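Long-range contacts in putative fimbrium anchoring subunit Fim4B (Bacteroides ovatus, PDB 5CAG), which probably anchors a fimbrium to the outer membrane of this gut bacterium, as a member of the FimB/Mfa2 family of fimbrial anchoring subunits: residues E93-G101 against M110-Y118; L117-L125 against C172-G180. All coordinates share one frame; numbering follows the deposited sequence.

Contact 1 of 2, residues E93-G101 against M110-Y118; sequences EAYTGNCNG and MVWSPDSLY. With SO4 (sulfate ion), chain D.
A single antiparallel beta bridge, N98 with V111 as a non-hydrogen-bonded pair, ties the chain just after strand 93-96 to the irregular segment 110-118, with the side chains of T96, C99 and W112 packed around it. W112 N donates to G97 O at 3.0 Å. On the far side of the bridge M110 O, of a selenomethionine, takes two donors: C99 N at 2.8 Å and the amide N98 ND2 at 2.9 Å. They arrive from opposite faces of the M110 carbonyl plane, C99 N tilted from it and N98 ND2 standing well above it, so the oxygen is gripped from both sides. N98 ND2 also bonds to Q185. T96 fixes the next carbonyl: OG1, lying between the backbone N and the carbonyl carbon (chi1 45°), donates to W112 O at 3.0 Å within the carbonyl plane. T96 CG2 rests against P114 CA. The bridge lies in the polypeptide between strands 93-96 and 118-127, within the DUF5119 region, a family of the transthyretin clan, and V111 also bonds through its backbone to P186 and Y188. C99 covers one face of the W112 indole: SG lies 4.1 Å from the centroid of the six-membered ring, 15° off its normal, a sulfur-aromatic contact, and CB makes a CH-pi contact beside it. CG of W112, beside its own backbone N (chi1 -56°), helps to bring the indole over to C99. Farther along, where the segments diverge, A94 CB meets L117 CD2 at 3.7 Å, beside I81 and F205.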
ATOM      1  N   GLU A  93       5.215  -4.609  -8.402  1.00 84.25           N
ATOM      2  CA  GLU A  93       4.471  -4.799  -7.154  1.00 82.57           C
ATOM      3  C   GLU A  93       5.118  -4.027  -6.015  1.00 83.46           C
ATOM      4  O   GLU A  93       6.342  -3.965  -5.926  1.00 84.91           O
ATOM      5  CB  GLU A  93       4.455  -6.324  -6.839  1.00 85.97           C
ATOM      6  CG  GLU A  93       3.708  -6.844  -5.611  1.00 94.92           C
ATOM      7  CD  GLU A  93       3.885  -8.335  -5.314  1.00116.35           C
ATOM      8  OE1 GLU A  93       4.894  -8.928  -5.768  1.00112.30           O
ATOM      9  OE2 GLU A  93       2.991  -8.920  -4.657  1.00102.85           O
ATOM     10  N   ALA A  94       4.293  -3.438  -5.158  1.00 76.76           N
ATOM     11  CA  ALA A  94       4.718  -2.736  -3.951  1.00 75.29           C
ATOM     12  C   ALA A  94       4.422  -3.649  -2.779  1.00 79.30           C
ATOM     13  O   ALA A  94       3.332  -4.227  -2.718  1.00 78.68           O
ATOM     14  CB  ALA A  94       3.982  -1.410  -3.808  1.00 74.29           C
ATOM     15  N   TYR A  95       5.391  -3.842  -1.888  1.00 76.10           N
ATOM     16  CA  TYR A  95       5.216  -4.772  -0.772  1.00 76.59           C
ATOM     17  C   TYR A  95       5.902  -4.248   0.477  1.00 82.76           C
ATOM     18  O   TYR A  95       6.635  -3.265   0.397  1.00 82.99           O
ATOM     19  CB  TYR A  95       5.778  -6.161  -1.160  1.00 79.51           C
ATOM     20  CG  TYR A  95       7.285  -6.199  -1.339  1.00 82.69           C
ATOM     21  CD1 TYR A  95       7.886  -5.686  -2.483  1.00 85.99           C
ATOM     22  CD2 TYR A  95       8.105  -6.782  -0.383  1.00 84.09           C
ATOM     23  CE1 TYR A  95       9.269  -5.714  -2.648  1.00 90.15           C
ATOM     24  CE2 TYR A  95       9.490  -6.822  -0.541  1.00 86.75           C
ATOM     25  CZ  TYR A  95      10.071  -6.294  -1.677  1.00 96.12           C
ATOM     26  OH  TYR A  95      11.442  -6.302  -1.808  1.00 97.63           O
ATOM     27  N   THR A  96       5.684  -4.910   1.625  1.00 80.11           N
ATOM     28  CA  THR A  96       6.370  -4.533   2.865  1.00 79.51           C
ATOM     29  C   THR A  96       7.239  -5.666   3.369  1.00 88.08           C
ATOM     30  O   THR A  96       6.992  -6.830   3.041  1.00 90.08           O
ATOM     31  CB  THR A  96       5.389  -4.143   3.923  1.00 77.57           C
ATOM     32  OG1 THR A  96       4.330  -5.109   3.941  1.00 80.16           O
ATOM     33  CG2 THR A  96       4.910  -2.724   3.750  1.00 69.09           C
ATOM     34  N   GLY A  97       8.241  -5.336   4.174  1.00 85.46           N
ATOM     35  CA  GLY A  97       9.106  -6.369   4.731  1.00 87.08           C
ATOM     36  C   GLY A  97       8.465  -7.149   5.862  1.00 89.90           C
ATOM     37  O   GLY A  97       7.468  -6.694   6.434  1.00 88.29           O
ATOM     38  N   ASN A  98       9.025  -8.331   6.196  1.00 86.69           N
ATOM     39  CA  ASN A  98       8.547  -9.090   7.351  1.00 85.39           C
ATOM     40  C   ASN A  98       9.105  -8.438   8.625  1.00 89.30           C
ATOM     41  O   ASN A  98      10.217  -7.911   8.575  1.00 89.57           O
ATOM     42  CB  ASN A  98       8.933 -10.531   7.245  1.00 82.01           C
ATOM     43  CG  ASN A  98       7.970 -11.331   6.440  1.00105.17           C
ATOM     44  OD1 ASN A  98       8.205 -11.629   5.273  1.00 99.79           O
ATOM     45  ND2 ASN A  98       6.868 -11.724   7.062  1.00102.94           N
ATOM     46  N   CYS A  99       8.318  -8.395   9.725  1.00 86.41           N
ATOM     47  CA  CYS A  99       8.705  -7.744  10.991  1.00 86.48           C
ATOM     48  C   CYS A  99       9.887  -8.442  11.594  1.00 95.85           C
ATOM     49  O   CYS A  99       9.791  -9.569  12.100  1.00 98.21           O
ATOM     50  CB  CYS A  99       7.551  -7.668  11.986  1.00 85.34           C
ATOM     51  SG  CYS A  99       6.042  -6.971  11.301  1.00 87.73           S
ATOM     52  N   ASN A 100      11.013  -7.773  11.520  1.00 93.64           N
ATOM     53  CA  ASN A 100      12.228  -8.336  12.038  1.00 96.05           C
ATOM     54  C   ASN A 100      12.622  -7.548  13.244  1.00 98.93           C
ATOM     55  O   ASN A 100      12.262  -6.367  13.367  1.00 97.26           O
ATOM     56  CB  ASN A 100      13.324  -8.341  10.959  1.00102.25           C
ATOM     57  CG  ASN A 100      13.066  -9.272   9.770  1.00140.30           C
ATOM     58  OD1 ASN A 100      12.483 -10.375   9.883  1.00123.61           O
ATOM     59  ND2 ASN A 100      13.547  -8.864   8.592  1.00143.70           N
ATOM     60  N   GLY A 101      13.303  -8.228  14.155  1.00 95.66           N
ATOM     61  CA  GLY A 101      13.824  -7.615  15.368  1.00 95.25           C
ATOM     62  C   GLY A 101      12.843  -7.243  16.456  1.00 95.80           C
ATOM     63  O   GLY A 101      13.218  -6.539  17.405  1.00 96.64           O
HETATM   64  N   MSE A 110       4.674 -11.979  10.332  1.00 79.15           N
HETATM   65  CA  MSE A 110       3.941 -10.763   9.974  1.00 76.03           C
HETATM   66  C   MSE A 110       4.782  -9.792   9.130  1.00 83.51           C
HETATM   67  O   MSE A 110       6.009  -9.882   9.108  1.00 84.54           O
HETATM   68  CB  MSE A 110       3.494 -10.031  11.237  1.00 75.77           C
HETATM   69  CG  MSE A 110       2.702 -10.884  12.189  1.00 82.77           C
HETATM   70 SE   MSE A 110       2.275  -9.868  13.798  0.75 88.42          SE
HETATM   71  CE  MSE A 110       1.553 -11.291  14.907  1.00 87.13           C
ATOM     72  N   VAL A 111       4.100  -8.841   8.461  1.00 80.26           N
ATOM     73  CA  VAL A 111       4.675  -7.791   7.613  1.00 78.64           C
ATOM     74  C   VAL A 111       4.308  -6.388   8.157  1.00 80.04           C
ATOM     75  O   VAL A 111       3.297  -6.234   8.836  1.00 78.34           O
ATOM     76  CB  VAL A 111       4.232  -7.959   6.147  1.00 82.29           C
ATOM     77  CG1 VAL A 111       4.679  -9.311   5.595  1.00 83.81           C
ATOM     78  CG2 VAL A 111       2.721  -7.775   6.003  1.00 81.48           C
ATOM     79  N   TRP A 112       5.117  -5.382   7.850  1.00 76.95           N
ATOM     80  CA  TRP A 112       4.879  -4.026   8.329  1.00 76.68           C
ATOM     81  C   TRP A 112       3.726  -3.370   7.608  1.00 82.06           C
ATOM     82  O   TRP A 112       3.453  -3.740   6.468  1.00 82.70           O
ATOM     83  CB  TRP A 112       6.124  -3.167   8.131  1.00 75.95           C
ATOM     84  CG  TRP A 112       7.369  -3.690   8.771  1.00 78.79           C
ATOM     85  CD1 TRP A 112       8.426  -4.276   8.143  1.00 83.43           C
ATOM     86  CD2 TRP A 112       7.732  -3.584  10.152  1.00 79.20           C
ATOM     87  NE1 TRP A 112       9.405  -4.595   9.058  1.00 84.26           N
ATOM     88  CE2 TRP A 112       9.015  -4.161  10.295  1.00 84.93           C
ATOM     89  CE3 TRP A 112       7.098  -3.059  11.291  1.00 79.84           C
ATOM     90  CZ2 TRP A 112       9.670  -4.228  11.527  1.00 85.15           C
ATOM     91  CZ3 TRP A 112       7.763  -3.102  12.507  1.00 81.98           C
ATOM     92  CH2 TRP A 112       9.028  -3.684  12.619  1.00 84.10           C
ATOM     93  N   SER A 113       3.045  -2.393   8.262  1.00 78.65           N
ATOM     94  CA  SER A 113       1.951  -1.625   7.636  1.00 77.58           C
ATOM     95  C   SER A 113       2.548  -0.705   6.581  1.00 79.82           C
ATOM     96  O   SER A 113       3.638  -0.161   6.796  1.00 79.31           O
ATOM     97  CB  SER A 113       1.138  -0.817   8.651  1.00 80.42           C
ATOM     98  OG  SER A 113       1.657  -0.890   9.971  1.00 90.96           O
ATOM     99  N   PRO A 114       1.913  -0.613   5.395  1.00 74.86           N
ATOM    100  CA  PRO A 114       2.490   0.193   4.321  1.00 73.86           C
ATOM    101  C   PRO A 114       2.377   1.679   4.587  1.00 77.51           C
ATOM    102  O   PRO A 114       1.337   2.126   5.048  1.00 76.74           O
ATOM    103  CB  PRO A 114       1.660  -0.217   3.111  1.00 75.54           C
ATOM    104  CG  PRO A 114       0.371  -0.629   3.658  1.00 79.91           C
ATOM    105  CD  PRO A 114       0.685  -1.294   4.944  1.00 76.12           C
ATOM    106  N   ASP A 115       3.455   2.447   4.308  1.00 75.35           N
ATOM    107  CA  ASP A 115       3.406   3.901   4.465  1.00 74.84           C
ATOM    108  C   ASP A 115       2.748   4.502   3.200  1.00 80.19           C
ATOM    109  O   ASP A 115       2.198   3.736   2.403  1.00 80.31           O
ATOM    110  CB  ASP A 115       4.760   4.527   4.824  1.00 76.73           C
ATOM    111  CG  ASP A 115       5.934   4.206   3.947  1.00 85.75           C
ATOM    112  OD1 ASP A 115       6.088   3.021   3.567  1.00 84.36           O
ATOM    113  OD2 ASP A 115       6.765   5.113   3.728  1.00 96.84           O
ATOM    114  N   SER A 116       2.693   5.839   3.049  1.00 76.25           N
ATOM    115  CA  SER A 116       1.927   6.394   1.937  1.00 75.29           C
ATOM    116  C   SER A 116       2.544   6.130   0.558  1.00 76.38           C
ATOM    117  O   SER A 116       3.730   6.358   0.341  1.00 76.31           O
ATOM    118  CB  SER A 116       1.663   7.873   2.148  1.00 80.07           C
ATOM    119  OG  SER A 116       0.890   8.006   3.332  1.00 92.99           O
ATOM    120  N   LEU A 117       1.712   5.574  -0.350  1.00 70.80           N
ATOM    121  CA  LEU A 117       2.059   5.289  -1.750  1.00 69.07           C
ATOM    122  C   LEU A 117       1.029   5.952  -2.653  1.00 72.27           C
ATOM    123  O   LEU A 117      -0.183   5.900  -2.365  1.00 71.37           O
ATOM    124  CB  LEU A 117       2.167   3.785  -2.043  1.00 67.75           C
ATOM    125  CG  LEU A 117       2.656   3.376  -3.415  1.00 70.65           C
ATOM    126  CD1 LEU A 117       4.159   3.648  -3.615  1.00 69.58           C
ATOM    127  CD2 LEU A 117       2.371   1.960  -3.632  1.00 72.86           C
ATOM    128  N   TYR A 118       1.540   6.652  -3.689  1.00 68.19           N
ATOM    129  CA  TYR A 118       0.755   7.378  -4.678  1.00 68.32           C
ATOM    130  C   TYR A 118       1.044   6.781  -6.025  1.00 74.18           C
ATOM    131  O   TYR A 118       2.205   6.647  -6.398  1.00 76.35           O
ATOM    132  CB  TYR A 118       1.047   8.876  -4.640  1.00 69.44           C
ATOM    133  CG  TYR A 118       0.923   9.455  -3.254  1.00 70.48           C
ATOM    134  CD1 TYR A 118      -0.323   9.749  -2.705  1.00 71.50           C
ATOM    135  CD2 TYR A 118       2.050   9.678  -2.472  1.00 71.74           C
ATOM    136  CE1 TYR A 118      -0.437  10.270  -1.414  1.00 72.99           C
ATOM    137  CE2 TYR A 118       1.946  10.175  -1.174  1.00 72.35           C
ATOM    138  CZ  TYR A 118       0.705  10.472  -0.648  1.00 79.37           C
ATOM    139  OH  TYR A 118       0.653  10.982   0.631  1.00 80.67           O
TER
HETATM  140  S   SO4 D 403      -1.692  12.427   3.849  1.00207.07           S
HETATM  141  O1  SO4 D 403      -0.512  11.991   4.607  1.00206.72           O
HETATM  142  O2  SO4 D 403      -1.597  13.851   3.544  1.00206.24           O
HETATM  143  O3  SO4 D 403      -1.784  11.652   2.605  1.00206.71           O
HETATM  144  O4  SO4 D 403      -2.896  12.215   4.646  1.00207.80           O

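Contact 2 of 2, residues L117-L125 against C172-G180; sequences LYVLNIDEL and CYCIGKGRG. With SO4 (sulfate ion), chain E; SO4 (sulfate ion), chain D.
The amide of N121 lies over the backbone carbonyls of I175 and G176 in a tight turn, while its two ends bond elsewhere, OD1 to K209 and ND2 to Y89. The side chain rises between its own backbone N and carbonyl carbon (chi1 69°), which helps to bring the amide over the turn. The Y89 hydroxyl also bonds to D123 OD1. The turn links strands 172-174 and 179-181 as a beta hairpin with a G1 bulge, in which G178, at positive phi, and R179 both face C174. The chain curls through 175-177 with helical backbone angles, and C174 N bonds to R179 O at 2.8 Å. Alongside, V119 gives the apolar part of the contact. Its CG1 meets I175 CG2 at 3.7 Å and approaches the edge of the Y173 ring, near the ring plane, with CE2 4.1 Å away. With CG1 anti to the backbone N (chi1 167°), both methyls of V119 face the hairpin. The hairpin thus packs on strand 118-127 through the apolar V119, I175 and Y173 and through the polar N121 over the turn backbone; the bonds from the N121 amide to K209 and Y89 probably hold its orientation there.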
ATOM      1  N   LEU A 117       1.712   5.574  -0.350  1.00 70.80           N
ATOM      2  CA  LEU A 117       2.059   5.289  -1.750  1.00 69.07           C
ATOM      3  C   LEU A 117       1.029   5.952  -2.653  1.00 72.27           C
ATOM      4  O   LEU A 117      -0.183   5.900  -2.365  1.00 71.37           O
ATOM      5  CB  LEU A 117       2.167   3.785  -2.043  1.00 67.75           C
ATOM      6  CG  LEU A 117       2.656   3.376  -3.415  1.00 70.65           C
ATOM      7  CD1 LEU A 117       4.159   3.648  -3.615  1.00 69.58           C
ATOM      8  CD2 LEU A 117       2.371   1.960  -3.632  1.00 72.86           C
ATOM      9  N   TYR A 118       1.540   6.652  -3.689  1.00 68.19           N
ATOM     10  CA  TYR A 118       0.755   7.378  -4.678  1.00 68.32           C
ATOM     11  C   TYR A 118       1.044   6.781  -6.025  1.00 74.18           C
ATOM     12  O   TYR A 118       2.205   6.647  -6.398  1.00 76.35           O
ATOM     13  CB  TYR A 118       1.047   8.876  -4.640  1.00 69.44           C
ATOM     14  CG  TYR A 118       0.923   9.455  -3.254  1.00 70.48           C
ATOM     15  CD1 TYR A 118      -0.323   9.749  -2.705  1.00 71.50           C
ATOM     16  CD2 TYR A 118       2.050   9.678  -2.472  1.00 71.74           C
ATOM     17  CE1 TYR A 118      -0.437  10.270  -1.414  1.00 72.99           C
ATOM     18  CE2 TYR A 118       1.946  10.175  -1.174  1.00 72.35           C
ATOM     19  CZ  TYR A 118       0.705  10.472  -0.648  1.00 79.37           C
ATOM     20  OH  TYR A 118       0.653  10.982   0.631  1.00 80.67           O
ATOM     21  N   VAL A 119       0.014   6.294  -6.701  1.00 70.06           N
ATOM     22  CA  VAL A 119       0.212   5.601  -7.961  1.00 70.76           C
ATOM     23  C   VAL A 119      -0.683   6.171  -9.053  1.00 75.81           C
ATOM     24  O   VAL A 119      -1.811   6.605  -8.797  1.00 75.24           O
ATOM     25  CB  VAL A 119      -0.021   4.063  -7.774  1.00 73.82           C
ATOM     26  CG1 VAL A 119      -0.135   3.311  -9.106  1.00 74.92           C
ATOM     27  CG2 VAL A 119       1.073   3.441  -6.927  1.00 73.20           C
ATOM     28  N   LEU A 120      -0.143   6.143 -10.278  1.00 73.50           N
ATOM     29  CA  LEU A 120      -0.815   6.365 -11.542  1.00 74.80           C
ATOM     30  C   LEU A 120      -0.398   5.234 -12.470  1.00 82.76           C
ATOM     31  O   LEU A 120       0.806   4.983 -12.621  1.00 83.90           O
ATOM     32  CB  LEU A 120      -0.543   7.732 -12.175  1.00 75.14           C
ATOM     33  CG  LEU A 120      -1.015   7.846 -13.633  1.00 80.93           C
ATOM     34  CD1 LEU A 120      -2.522   7.862 -13.727  1.00 81.81           C
ATOM     35  CD2 LEU A 120      -0.424   9.029 -14.310  1.00 82.85           C
ATOM     36  N   ASN A 121      -1.374   4.520 -13.045  1.00 80.97           N
ATOM     37  CA  ASN A 121      -1.046   3.467 -14.003  1.00 83.34           C
ATOM     38  C   ASN A 121      -2.009   3.538 -15.184  1.00 91.24           C
ATOM     39  O   ASN A 121      -3.238   3.517 -15.001  1.00 92.38           O
ATOM     40  CB  ASN A 121      -0.990   2.076 -13.382  1.00 81.38           C
ATOM     41  CG  ASN A 121      -2.302   1.523 -12.932  1.00 97.42           C
ATOM     42  OD1 ASN A 121      -2.846   1.902 -11.882  1.00 97.21           O
ATOM     43  ND2 ASN A 121      -2.804   0.580 -13.705  1.00 86.34           N
ATOM     44  N   ILE A 122      -1.431   3.736 -16.389  1.00 87.59           N
ATOM     45  CA  ILE A 122      -2.148   3.834 -17.663  1.00 87.69           C
ATOM     46  C   ILE A 122      -1.832   2.558 -18.422  1.00 94.52           C
ATOM     47  O   ILE A 122      -0.645   2.280 -18.630  1.00 96.41           O
ATOM     48  CB  ILE A 122      -1.726   5.107 -18.443  1.00 89.83           C
ATOM     49  CG1 ILE A 122      -1.931   6.380 -17.614  1.00 87.29           C
ATOM     50  CG2 ILE A 122      -2.447   5.186 -19.779  1.00 92.80           C
ATOM     51  CD1 ILE A 122      -1.028   7.537 -18.003  1.00 90.84           C
ATOM     52  N   ASP A 123      -2.856   1.746 -18.768  1.00 90.73           N
ATOM     53  CA  ASP A 123      -2.622   0.495 -19.489  1.00 92.64           C
ATOM     54  C   ASP A 123      -2.112   0.771 -20.905  1.00101.73           C
ATOM     55  O   ASP A 123      -1.254   0.030 -21.386  1.00104.53           O
ATOM     56  CB  ASP A 123      -3.867  -0.393 -19.535  1.00 94.80           C
ATOM     57  CG  ASP A 123      -4.285  -1.063 -18.238  1.00101.25           C
ATOM     58  OD1 ASP A 123      -3.428  -1.175 -17.307  1.00 99.66           O
ATOM     59  OD2 ASP A 123      -5.443  -1.537 -18.167  1.00106.10           O
ATOM     60  N   GLU A 124      -2.622   1.832 -21.573  1.00 98.70           N
ATOM     61  CA  GLU A 124      -2.153   2.180 -22.916  1.00100.29           C
ATOM     62  C   GLU A 124      -2.179   3.684 -23.174  1.00100.66           C
ATOM     63  O   GLU A 124      -3.241   4.315 -23.072  1.00 99.61           O
ATOM     64  CB  GLU A 124      -2.915   1.451 -24.031  1.00104.60           C
ATOM     65  CG  GLU A 124      -2.089   1.434 -25.304  1.00117.97           C
ATOM     66  CD  GLU A 124      -2.769   0.923 -26.553  1.00140.19           C
ATOM     67  OE1 GLU A 124      -3.124  -0.278 -26.599  1.00145.85           O
ATOM     68  OE2 GLU A 124      -2.878   1.713 -27.516  1.00125.84           O
ATOM     69  N   LEU A 125      -0.983   4.222 -23.541  1.00 94.01           N
ATOM     70  CA  LEU A 125      -0.694   5.603 -23.925  1.00 92.13           C
ATOM     71  C   LEU A 125       0.114   5.583 -25.217  1.00100.95           C
ATOM     72  O   LEU A 125       1.148   4.920 -25.265  1.00101.97           O
ATOM     73  CB  LEU A 125       0.068   6.343 -22.811  1.00 88.68           C
ATOM     74  CG  LEU A 125       0.366   7.827 -23.051  1.00 91.45           C
ATOM     75  CD1 LEU A 125      -0.889   8.652 -22.971  1.00 90.74           C
ATOM     76  CD2 LEU A 125       1.356   8.355 -22.054  1.00 89.87           C
ATOM     77  N   CYS A 172       0.026  -6.037  -0.330  1.00 83.18           N
ATOM     78  CA  CYS A 172       0.755  -5.841  -1.580  1.00 83.25           C
ATOM     79  C   CYS A 172      -0.103  -5.127  -2.588  1.00 86.78           C
ATOM     80  O   CYS A 172      -1.320  -5.261  -2.548  1.00 87.93           O
ATOM     81  CB  CYS A 172       1.222  -7.169  -2.126  1.00 85.93           C
ATOM     82  SG  CYS A 172       2.469  -7.944  -1.111  1.00 91.03           S
ATOM     83  N   TYR A 173       0.510  -4.371  -3.498  1.00 81.49           N
ATOM     84  CA  TYR A 173      -0.252  -3.667  -4.512  1.00 80.59           C
ATOM     85  C   TYR A 173       0.463  -3.828  -5.844  1.00 90.10           C
ATOM     86  O   TYR A 173       1.648  -3.510  -5.946  1.00 90.16           O
ATOM     87  CB  TYR A 173      -0.479  -2.190  -4.122  1.00 77.82           C
ATOM     88  CG  TYR A 173      -1.334  -1.398  -5.090  1.00 77.55           C
ATOM     89  CD1 TYR A 173      -2.730  -1.469  -5.048  1.00 77.95           C
ATOM     90  CD2 TYR A 173      -0.754  -0.548  -6.026  1.00 78.51           C
ATOM     91  CE1 TYR A 173      -3.522  -0.724  -5.928  1.00 75.14           C
ATOM     92  CE2 TYR A 173      -1.535   0.195  -6.914  1.00 79.96           C
ATOM     93  CZ  TYR A 173      -2.920   0.109  -6.864  1.00 83.70           C
ATOM     94  OH  TYR A 173      -3.653   0.838  -7.789  1.00 82.78           O
ATOM     95  N   CYS A 174      -0.243  -4.425  -6.835  1.00 90.50           N
ATOM     96  CA  CYS A 174       0.259  -4.610  -8.188  1.00 93.16           C
ATOM     97  C   CYS A 174       0.034  -3.308  -8.863  1.00 93.86           C
ATOM     98  O   CYS A 174      -1.118  -2.952  -9.119  1.00 93.56           O
ATOM     99  CB  CYS A 174      -0.456  -5.760  -8.889  1.00 97.38           C
ATOM    100  SG  CYS A 174       0.138  -7.405  -8.410  1.00104.45           S
ATOM    101  N   ILE A 175       1.114  -2.519  -9.004  1.00 87.42           N
ATOM    102  CA  ILE A 175       1.073  -1.165  -9.557  1.00 85.06           C
ATOM    103  C   ILE A 175       0.553  -1.183 -11.003  1.00 89.77           C
ATOM    104  O   ILE A 175      -0.357  -0.430 -11.308  1.00 89.79           O
ATOM    105  CB  ILE A 175       2.448  -0.469  -9.420  1.00 87.28           C
ATOM    106  CG1 ILE A 175       2.784  -0.241  -7.932  1.00 85.05           C
ATOM    107  CG2 ILE A 175       2.470   0.850 -10.186  1.00 87.78           C
ATOM    108  CD1 ILE A 175       4.191  -0.005  -7.621  1.00 83.47           C
ATOM    109  N   GLY A 176       1.076  -2.057 -11.849  1.00 87.82           N
ATOM    110  CA  GLY A 176       0.599  -2.155 -13.220  1.00 90.00           C
ATOM    111  C   GLY A 176      -0.818  -2.694 -13.355  1.00 96.07           C
ATOM    112  O   GLY A 176      -1.557  -2.283 -14.257  1.00 97.80           O
ATOM    113  N   LYS A 177      -1.206  -3.629 -12.464  1.00 92.29           N
ATOM    114  CA  LYS A 177      -2.521  -4.273 -12.496  1.00 92.90           C
ATOM    115  C   LYS A 177      -3.594  -3.378 -11.845  1.00 95.28           C
ATOM    116  O   LYS A 177      -4.782  -3.543 -12.150  1.00 97.41           O
ATOM    117  CB  LYS A 177      -2.486  -5.674 -11.825  1.00 96.66           C
ATOM    118  CG  LYS A 177      -1.575  -6.766 -12.476  1.00113.42           C
ATOM    119  CD  LYS A 177      -2.129  -7.397 -13.801  1.00129.46           C
ATOM    120  CE  LYS A 177      -3.276  -8.396 -13.655  1.00138.90           C
ATOM    121  NZ  LYS A 177      -3.925  -8.731 -14.962  1.00140.09           N
ATOM    122  N   GLY A 178      -3.167  -2.441 -10.985  1.00 88.10           N
ATOM    123  CA  GLY A 178      -4.046  -1.506 -10.276  1.00 86.06           C
ATOM    124  C   GLY A 178      -4.938  -2.178  -9.248  1.00 90.16           C
ATOM    125  O   GLY A 178      -6.070  -1.748  -9.009  1.00 89.77           O
ATOM    126  N   ARG A 179      -4.430  -3.259  -8.648  1.00 87.16           N
ATOM    127  CA  ARG A 179      -5.138  -4.064  -7.661  1.00 86.88           C
ATOM    128  C   ARG A 179      -4.239  -4.397  -6.491  1.00 89.76           C
ATOM    129  O   ARG A 179      -3.030  -4.563  -6.670  1.00 90.36           O
ATOM    130  CB  ARG A 179      -5.648  -5.361  -8.315  1.00 89.04           C
ATOM    131  CG  ARG A 179      -7.046  -5.205  -8.869  1.00108.24           C
ATOM    132  CD  ARG A 179      -7.525  -6.383  -9.700  1.00124.19           C
ATOM    133  NE  ARG A 179      -8.986  -6.364  -9.856  1.00133.74           N
ATOM    134  CZ  ARG A 179      -9.639  -5.724 -10.824  1.00150.53           C
ATOM    135  NH1 ARG A 179      -8.972  -5.038 -11.747  1.00140.74           N
ATOM    136  NH2 ARG A 179     -10.964  -5.764 -10.876  1.00138.21           N
ATOM    137  N   GLY A 180      -4.834  -4.490  -5.312  1.00 84.36           N
ATOM    138  CA  GLY A 180      -4.135  -4.918  -4.117  1.00 83.28           C
ATOM    139  C   GLY A 180      -4.199  -6.434  -4.046  1.00 91.02           C
ATOM    140  O   GLY A 180      -5.124  -7.044  -4.588  1.00 93.59           O
TER
HETATM  141  S   SO4 E 404     -11.030  -5.304 -15.170  1.00204.99           S
HETATM  142  O1  SO4 E 404     -10.051  -4.287 -14.786  1.00204.31           O
HETATM  143  O2  SO4 E 404     -12.329  -5.018 -14.543  1.00204.56           O
HETATM  144  O3  SO4 E 404     -11.179  -5.317 -16.630  1.00205.19           O
HETATM  145  O4  SO4 E 404     -10.548  -6.609 -14.720  1.00205.23           O
HETATM  146  S   SO4 D 403      -1.692  12.427   3.849  1.00207.07           S
HETATM  147  O1  SO4 D 403      -0.512  11.991   4.607  1.00206.72           O
HETATM  148  O2  SO4 D 403      -1.597  13.851   3.544  1.00206.24           O
HETATM  149  O3  SO4 D 403      -1.784  11.652   2.605  1.00206.71           O
HETATM  150  O4  SO4 D 403      -2.896  12.215   4.646  1.00207.80           O

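The centres of contacts 1 and 2 lie about 17 Å apart. Contact 1 comes first along the chain, and its second segment runs on into the first segment of contact 2 through L117 and Y118. Strands 93-96 and 172-174 are antiparallel neighbours in a four-stranded sheet, 81-84, 93-96, 172-174, 179-181, where A94 N probably hydrogen-bonds to Y173 O at 2.8 Å. Strand 118-127 pairs instead with strands 67-75 and 134-154. L117, just before that strand, packs on A94, and V119 within it packs on Y173 and I175, so the two contacts probably help hold the small sheet against the strands that include 67-75 and 134-154.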